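Local coordinates for protein polyketide synthase type I (Bacillus amyloliquefaciens, PDB 5KKU) that probably dehydrates acyl-carrier-bound intermediates as the N-terminal dehydratase domain of a modular polyketide synthase in the difficidin assembly line, at residues Ile30-Ile39 against Leu57-Thr68. Residues are numbered along the deposited sequence; the frame is centred on the assembly and turned at random.
Sequences IRVLPGVTLI and LRQIIFKQPVVT
In the N-terminal hotdog fold of this double-hotdog dehydratase, the start of the hotdog helix and the short strand before it, Ile30-Leu33, run beside Leu57-Thr68, which leaves the main sheet after Phe62 and, at Val66-Val67, forms the outermost strand of a small separate antiparallel sheet. Val32 and Val67 form an antiparallel non-hydrogen-bonded pair, their CA atoms 4.2 Å apart. Beside it, Thr68 N donates to Arg31 O at 3.0 Å and 157°, while the bond from Leu33 N to Val66 O is weak and bent to 119°. Side chains separate onto two faces. On one, Val32 CG2 presses on Val67 CG2, and Val32 CG1, anti to its own backbone N (chi1 -178°), reaches Pro65 CB at 3.5 Å; Leu293 of the C-terminal helix also touches Val32. On the other, Leu33 and Val66 run alongside each other in the same direction, with Leu33 CD2 3.7 Å from Val66 CG1. Thr68 OG1 passes near Arg31 CB, but its hydrogen-bond partner is His17 ND1, and Arg31 NH1 hydrogen-bonds to His17 O. The predicted catalytic His25 and Asp198 lie near Val32 and Val36, respectively, which places this packing beside the probable active site. Farther along, the Phe62 ring meets Gly35, Val36 and Ile39 around the helix start. Ile60 CG2, from the ring's own strand, covers one face, displaced from the ring centre, and Ile39 CD1 approaches the edge near the ring plane. Gly35 O comes in obliquely, nearest to Phe62 CE1, as does Val36 CG1, 3.9 Å from Phe62 CZ. Beyond the ring, Ile39 CG2 lies 4.2 Å from Leu57 CD1.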
loop_
_atom_site.group_PDB
_atom_site.type_symbol
_atom_site.label_atom_id
_atom_site.label_comp_id
_atom_site.label_asym_id
_atom_site.label_seq_id
_atom_site.Cartn_x
_atom_site.Cartn_y
_atom_site.Cartn_z
ATOM N N ILE A 30 -18.399 -1.131 -0.797
ATOM C CA ILE A 30 -17.980 -1.504 -2.128
ATOM C C ILE A 30 -16.577 -2.099 -2.079
ATOM O O ILE A 30 -15.745 -1.581 -1.423
ATOM C CB ILE A 30 -18.061 -0.338 -3.095
ATOM C CG1 ILE A 30 -19.489 0.128 -3.259
ATOM C CG2 ILE A 30 -17.455 -0.701 -4.409
ATOM C CD1 ILE A 30 -19.576 1.566 -3.629
ATOM N N ARG A 31 -16.365 -3.197 -2.797
ATOM C CA ARG A 31 -15.064 -3.854 -2.826
ATOM C C ARG A 31 -14.108 -3.137 -3.774
ATOM O O ARG A 31 -14.381 -3.009 -4.968
ATOM C CB ARG A 31 -15.211 -5.319 -3.239
ATOM C CG ARG A 31 -16.087 -6.141 -2.306
ATOM C CD ARG A 31 -16.091 -7.609 -2.702
ATOM N NE ARG A 31 -17.158 -8.351 -2.039
ATOM C CZ ARG A 31 -17.234 -9.677 -2.002
ATOM N NH1 ARG A 31 -16.303 -10.414 -2.594
ATOM N NH2 ARG A 31 -18.242 -10.269 -1.376
ATOM N N VAL A 32 -12.986 -2.671 -3.235
ATOM C CA VAL A 32 -11.987 -1.967 -4.031
ATOM C C VAL A 32 -10.606 -2.589 -3.855
ATOM O O VAL A 32 -10.396 -3.417 -2.968
ATOM C CB VAL A 32 -11.918 -0.475 -3.659
ATOM C CG1 VAL A 32 -10.904 0.244 -4.535
ATOM C CG2 VAL A 32 -13.292 0.167 -3.784
ATOM N N LEU A 33 -9.667 -2.187 -4.706
ATOM C CA LEU A 33 -8.306 -2.704 -4.646
ATOM C C LEU A 33 -7.342 -1.660 -4.091
ATOM O O LEU A 33 -7.129 -0.613 -4.709
ATOM C CB LEU A 33 -7.845 -3.161 -6.031
ATOM C CG LEU A 33 -6.488 -3.866 -6.095
ATOM C CD1 LEU A 33 -6.389 -4.938 -5.021
ATOM C CD2 LEU A 33 -6.256 -4.461 -7.476
ATOM N N PRO A 34 -6.748 -1.974 -2.875
ATOM C CA PRO A 34 -5.823 -0.941 -2.373
ATOM C C PRO A 34 -4.761 -0.578 -3.406
ATOM O O PRO A 34 -4.219 -1.463 -4.068
ATOM C CB PRO A 34 -5.167 -1.601 -1.158
ATOM C CG PRO A 34 -6.221 -2.484 -0.613
ATOM C CD PRO A 34 -6.774 -3.115 -1.851
ATOM N N GLY A 35 -4.472 0.713 -3.535
ATOM C CA GLY A 35 -3.478 1.179 -4.485
ATOM C C GLY A 35 -2.107 0.586 -4.230
ATOM O O GLY A 35 -1.355 0.314 -5.165
ATOM N N VAL A 36 -1.783 0.384 -2.957
ATOM C CA VAL A 36 -0.509 -0.174 -2.580
ATOM C C VAL A 36 -0.377 -1.652 -2.877
ATOM O O VAL A 36 0.675 -2.141 -2.993
ATOM C CB VAL A 36 -0.137 0.102 -1.110
ATOM C CG1 VAL A 36 0.207 1.533 -0.904
ATOM C CG2 VAL A 36 -1.182 -0.376 -0.128
ATOM N N THR A 37 -1.458 -2.352 -2.956
ATOM C CA THR A 37 -1.481 -3.697 -3.431
ATOM C C THR A 37 -0.684 -3.887 -4.734
ATOM O O THR A 37 -0.053 -4.884 -4.922
ATOM C CB THR A 37 -2.951 -4.127 -3.669
ATOM O OG1 THR A 37 -3.639 -4.178 -2.442
ATOM C CG2 THR A 37 -3.046 -5.426 -4.308
ATOM N N LEU A 38 -0.751 -2.917 -5.631
ATOM C CA LEU A 38 -0.076 -2.956 -6.912
ATOM C C LEU A 38 1.425 -2.964 -6.811
ATOM O O LEU A 38 2.096 -3.415 -7.691
ATOM C CB LEU A 38 -0.560 -1.855 -7.825
ATOM C CG LEU A 38 -2.068 -1.761 -8.008
ATOM C CD1 LEU A 38 -2.398 -0.476 -8.652
ATOM C CD2 LEU A 38 -2.677 -2.895 -8.777
ATOM N N ILE A 39 1.952 -2.487 -5.709
ATOM C CA ILE A 39 3.369 -2.560 -5.450
ATOM C C ILE A 39 3.838 -4.027 -5.447
ATOM O O ILE A 39 4.843 -4.352 -6.027
ATOM C CB ILE A 39 3.773 -1.830 -4.141
ATOM C CG1 ILE A 39 3.732 -0.329 -4.315
ATOM C CG2 ILE A 39 5.147 -2.230 -3.671
ATOM C CD1 ILE A 39 3.779 0.484 -3.068
ATOM N N LEU A 57 11.000 1.093 -6.815
ATOM C CA LEU A 57 10.070 1.917 -7.508
ATOM C C LEU A 57 10.166 3.378 -7.140
ATOM O O LEU A 57 10.401 3.712 -6.031
ATOM C CB LEU A 57 8.660 1.399 -7.324
ATOM C CG LEU A 57 8.428 -0.072 -7.458
ATOM C CD1 LEU A 57 7.108 -0.475 -6.899
ATOM C CD2 LEU A 57 8.543 -0.548 -8.880
ATOM N N ARG A 58 9.981 4.252 -8.091
ATOM C CA ARG A 58 10.026 5.663 -7.846
ATOM C C ARG A 58 8.888 6.402 -8.531
ATOM O O ARG A 58 8.359 5.936 -9.470
ATOM C CB ARG A 58 11.353 6.238 -8.279
ATOM C CG ARG A 58 12.542 5.465 -7.796
ATOM C CD ARG A 58 13.801 6.218 -8.105
ATOM N NE ARG A 58 14.987 5.474 -7.773
ATOM C CZ ARG A 58 16.161 5.682 -8.334
ATOM N NH1 ARG A 58 16.295 6.605 -9.243
ATOM N NH2 ARG A 58 17.195 4.959 -7.977
ATOM N N GLN A 59 8.587 7.592 -8.086
ATOM C CA GLN A 59 7.547 8.421 -8.645
ATOM C C GLN A 59 6.269 7.670 -8.910
ATOM O O GLN A 59 5.685 7.780 -9.927
ATOM C CB GLN A 59 8.015 9.145 -9.891
ATOM C CG GLN A 59 9.333 9.861 -9.754
ATOM C CD GLN A 59 9.371 10.846 -8.622
ATOM O OE1 GLN A 59 8.619 11.782 -8.599
ATOM N NE2 GLN A 59 10.250 10.630 -7.679
ATOM N N ILE A 60 5.791 6.934 -7.937
ATOM C CA ILE A 60 4.540 6.228 -8.027
ATOM C C ILE A 60 3.345 7.145 -7.975
ATOM O O ILE A 60 3.288 8.030 -7.197
ATOM C CB ILE A 60 4.434 5.224 -6.902
ATOM C CG1 ILE A 60 5.618 4.302 -6.947
ATOM C CG2 ILE A 60 3.146 4.451 -6.979
ATOM C CD1 ILE A 60 5.688 3.347 -5.814
ATOM N N ILE A 61 2.378 6.911 -8.811
ATOM C CA ILE A 61 1.151 7.650 -8.761
ATOM C C ILE A 61 -0.019 6.710 -8.770
ATOM O O ILE A 61 -0.136 5.955 -9.649
ATOM C CB ILE A 61 0.992 8.590 -9.948
ATOM C CG1 ILE A 61 2.186 9.476 -10.109
ATOM C CG2 ILE A 61 -0.246 9.431 -9.802
ATOM C CD1 ILE A 61 2.201 10.264 -11.393
ATOM N N PHE A 62 -0.875 6.806 -7.789
ATOM C CA PHE A 62 -2.037 5.985 -7.710
ATOM C C PHE A 62 -3.213 6.711 -8.321
ATOM O O PHE A 62 -3.537 7.802 -7.958
ATOM C CB PHE A 62 -2.352 5.600 -6.269
ATOM C CG PHE A 62 -1.280 4.831 -5.573
ATOM C CD1 PHE A 62 -0.951 3.582 -5.960
ATOM C CD2 PHE A 62 -0.675 5.339 -4.494
ATOM C CE1 PHE A 62 0.007 2.877 -5.312
ATOM C CE2 PHE A 62 0.279 4.646 -3.843
ATOM C CZ PHE A 62 0.626 3.413 -4.253
ATOM N N LYS A 63 -3.840 6.091 -9.287
ATOM C CA LYS A 63 -4.889 6.730 -10.034
ATOM C C LYS A 63 -6.323 6.435 -10.418
ATOM O O LYS A 63 -7.089 7.336 -10.605
ATOM C CB LYS A 63 -4.599 6.691 -11.511
ATOM C CG LYS A 63 -3.223 7.211 -11.858
ATOM C CD LYS A 63 -3.028 7.516 -13.325
ATOM C CE LYS A 63 -1.573 7.583 -13.679
ATOM N NZ LYS A 63 -1.239 7.466 -15.107
ATOM N N GLN A 64 -6.800 5.293 -10.366
ATOM C CA GLN A 64 -8.200 4.980 -10.403
ATOM C C GLN A 64 -8.235 3.716 -9.513
ATOM O O GLN A 64 -7.422 2.887 -9.661
ATOM C CB GLN A 64 -8.819 4.810 -11.762
ATOM C CG GLN A 64 -10.286 4.982 -11.815
ATOM C CD GLN A 64 -10.758 6.403 -11.730
ATOM O OE1 GLN A 64 -10.587 7.024 -10.745
ATOM N NE2 GLN A 64 -11.383 6.881 -12.752
ATOM N N PRO A 65 -9.156 3.620 -8.586
ATOM C CA PRO A 65 -9.253 2.435 -7.758
ATOM C C PRO A 65 -9.754 1.236 -8.547
ATOM O O PRO A 65 -10.571 1.441 -9.365
ATOM C CB PRO A 65 -10.258 2.857 -6.702
ATOM C CG PRO A 65 -11.106 3.822 -7.356
ATOM C CD PRO A 65 -10.185 4.595 -8.231
ATOM N N VAL A 66 -9.205 0.058 -8.370
ATOM C CA VAL A 66 -9.748 -1.143 -8.966
ATOM C C VAL A 66 -10.938 -1.631 -8.135
ATOM O O VAL A 66 -10.768 -2.095 -7.054
ATOM C CB VAL A 66 -8.695 -2.251 -9.101
ATOM C CG1 VAL A 66 -9.311 -3.582 -9.438
ATOM C CG2 VAL A 66 -7.641 -1.896 -10.112
ATOM N N VAL A 67 -12.143 -1.483 -8.662
ATOM C CA VAL A 67 -13.375 -1.887 -8.013
ATOM C C VAL A 67 -13.968 -3.145 -8.643
ATOM O O VAL A 67 -14.115 -3.211 -9.807
ATOM C CB VAL A 67 -14.385 -0.751 -8.034
ATOM C CG1 VAL A 67 -15.774 -1.193 -7.643
ATOM C CG2 VAL A 67 -13.931 0.364 -7.146
ATOM N N THR A 68 -14.400 -4.075 -7.816
ATOM C CA THR A 68 -15.081 -5.265 -8.298
ATOM C C THR A 68 -16.532 -5.315 -7.932
ATOM O O THR A 68 -16.970 -4.608 -7.093
ATOM C CB THR A 68 -14.400 -6.579 -7.882
ATOM O OG1 THR A 68 -14.568 -6.808 -6.491
ATOM C CG2 THR A 68 -12.996 -6.520 -8.151
#